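4-hydroxybenzoyl-CoA thioesterase (Staphylococcus aureus, PDB 6FDG) hydrolyses the thioester of DHNA-CoA, a step of the vitamin K2 pathway, as a hotdog-fold thioesterase of the 4HBT family. Local coordinates at the interface of chains A and B. Sequence-based numbering; all coordinates share one arbitrary frame. Chains: chain A/B, 4-hydroxybenzoyl-CoA thioesterase.

The interface of chains A and B. Residues chain A 23-24, 60-62, 64; chain B 27, 57, 59-60.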
loop_
_atom_site.group_PDB
_atom_site.type_symbol
_atom_site.label_atom_id
_atom_site.label_comp_id
_atom_site.label_asym_id
_atom_site.label_seq_id
_atom_site.Cartn_x
_atom_site.Cartn_y
_atom_site.Cartn_z
ATOM N N HIS A 23 7.794 -7.154 -3.542
ATOM C CA HIS A 23 8.911 -7.203 -2.650
ATOM C C HIS A 23 8.790 -6.109 -1.568
ATOM O O HIS A 23 9.263 -6.288 -0.445
ATOM C CB HIS A 23 10.275 -7.074 -3.398
ATOM C CG HIS A 23 10.559 -5.729 -3.976
ATOM N ND1 HIS A 23 10.037 -5.283 -5.145
ATOM C CD2 HIS A 23 11.372 -4.735 -3.550
ATOM C CE1 HIS A 23 10.520 -4.041 -5.403
ATOM N NE2 HIS A 23 11.320 -3.701 -4.449
ATOM N N GLY A 24 8.169 -4.982 -1.894
ATOM C CA GLY A 24 7.983 -3.907 -0.900
ATOM C C GLY A 24 7.029 -4.234 0.172
ATOM O O GLY A 24 7.015 -3.458 1.172
ATOM N N LEU A 60 16.423 -1.525 7.388
ATOM C CA LEU A 60 15.612 -2.632 6.859
ATOM C C LEU A 60 16.502 -3.463 5.945
ATOM O O LEU A 60 17.154 -2.846 5.029
ATOM C CB LEU A 60 14.378 -2.139 6.103
ATOM C CG LEU A 60 13.608 -3.193 5.302
ATOM C CD1 LEU A 60 12.895 -4.187 6.244
ATOM C CD2 LEU A 60 12.604 -2.476 4.451
ATOM N N ASN A 61 16.518 -4.785 6.063
ATOM C CA ASN A 61 17.179 -5.679 5.119
ATOM C C ASN A 61 16.272 -6.799 4.850
ATOM O O ASN A 61 15.661 -7.383 5.733
ATOM C CB ASN A 61 18.457 -6.196 5.752
ATOM C CG ASN A 61 19.350 -5.029 6.236
ATOM O OD1 ASN A 61 19.318 -4.604 7.453
ATOM N ND2 ASN A 61 20.079 -4.431 5.346
ATOM N N VAL A 62 16.105 -7.161 3.557
ATOM C CA VAL A 62 15.295 -8.319 3.145
ATOM C C VAL A 62 16.086 -9.092 2.090
ATOM O O VAL A 62 16.581 -8.472 1.130
ATOM C CB VAL A 62 13.953 -7.973 2.536
ATOM C CG1 VAL A 62 13.047 -9.169 2.447
ATOM C CG2 VAL A 62 13.186 -6.840 3.368
ATOM N N TYR A 64 15.658 -12.208 -0.456
ATOM C CA TYR A 64 14.569 -12.982 -1.033
ATOM C C TYR A 64 15.178 -14.312 -1.626
ATOM O O TYR A 64 15.854 -14.247 -2.638
ATOM C CB TYR A 64 13.806 -12.225 -2.108
ATOM C CG TYR A 64 13.249 -10.852 -1.584
ATOM C CD1 TYR A 64 14.049 -9.752 -1.687
ATOM C CD2 TYR A 64 12.012 -10.730 -1.136
ATOM C CE1 TYR A 64 13.613 -8.500 -1.221
ATOM C CE2 TYR A 64 11.518 -9.467 -0.688
ATOM C CZ TYR A 64 12.322 -8.399 -0.766
ATOM O OH TYR A 64 11.945 -7.135 -0.279
ATOM N N ALA B 27 10.790 1.067 -0.718
ATOM C CA ALA B 27 11.116 0.151 -1.864
ATOM C C ALA B 27 10.397 0.623 -3.083
ATOM O O ALA B 27 10.935 0.518 -4.222
ATOM C CB ALA B 27 10.703 -1.239 -1.541
ATOM N N VAL B 57 13.786 -8.582 -7.493
ATOM C CA VAL B 57 14.692 -8.072 -6.493
ATOM C C VAL B 57 15.092 -9.247 -5.653
ATOM O O VAL B 57 14.210 -10.043 -5.170
ATOM C CB VAL B 57 14.009 -6.976 -5.629
ATOM C CG1 VAL B 57 14.863 -6.634 -4.441
ATOM C CG2 VAL B 57 13.705 -5.773 -6.462
ATOM N N ASP B 59 17.613 -8.719 -3.064
ATOM C CA ASP B 59 18.024 -8.165 -1.810
ATOM C C ASP B 59 17.617 -6.718 -1.768
ATOM O O ASP B 59 17.805 -5.987 -2.770
ATOM C CB ASP B 59 19.513 -8.317 -1.644
ATOM C CG ASP B 59 19.990 -8.120 -0.310
ATOM O OD1 ASP B 59 19.847 -9.082 0.499
ATOM O OD2 ASP B 59 20.465 -7.011 -0.020
ATOM N N LEU B 60 17.078 -6.276 -0.673
ATOM C CA LEU B 60 16.662 -4.878 -0.396
ATOM C C LEU B 60 17.348 -4.419 0.831
ATOM O O LEU B 60 17.280 -5.139 1.904
ATOM C CB LEU B 60 15.198 -4.797 -0.280
ATOM C CG LEU B 60 14.581 -3.436 0.235
ATOM C CD1 LEU B 60 14.757 -2.349 -0.791
ATOM C CD2 LEU B 60 13.139 -3.639 0.555
HETATM O O HOH W 1 12.755 -1.448 -5.219
#
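The imidazole of A:His23 carries B:Val57 on one face: methyl CG2 stands 3.7 Å from the ring centroid, a CH-pi contact over the centre of the ring. This is probably the subunit interface of a hotdog-fold thioesterase of the 4HBT family, where edge strands of two chains pair antiparallel. The two side chains cross at about a right angle, the methyl directed at the pi cloud. At the rim, in the ring plane, NE2 of A:His23 hydrogen-bonds to the O of water 1 (2.8 Å). That water O passes the link on to the carbonyl O of B:Ala27 at 2.9 Å; a histidine suits this place by offering a flat face to a methyl together with a polar rim to the water. A:Tyr64 presents its ring differently: methyl CG1 of A:Val62, from its own chain, lies on one face toward the rim, while the backbone N of B:Asp59 sits at the edge. A:Tyr64 CG is anti to its carbonyl carbon (chi1 -56°), and the phenol reaches along B:Leu60, the two side chains lying side by side and pointing the same way. At its tip OH of A:Tyr64 donates to the carbonyl O of A:His23 at 2.8 Å, arriving 44° out of the carbonyl plane; tyrosine packs with its ring and still ties the strand to the short 3-10 helix 23-25. The branched B:Val57 serves both rings, its other methyl, CG1, touching CE1 of A:Tyr64 at 3.9 Å. Between the strands, A:Val62 N donates to B:Leu60 O and B:Leu60 N to A:Val62 O, each 2.9 Å long and both nearly straight. This pair joins strand 59-64 of A to strand 57-64 of B. With CG anti to the backbone N (chi1 171°), B:Leu60 has the length and branched end to follow the phenol and bring CD2 within 4.1 Å of CD2 of A:Leu60, its twin. Small residues fit where the backbones come close: the methyl CB of B:Ala27, near the start of helix 26-41, meets CA of A:Gly24 at 3.9 Å.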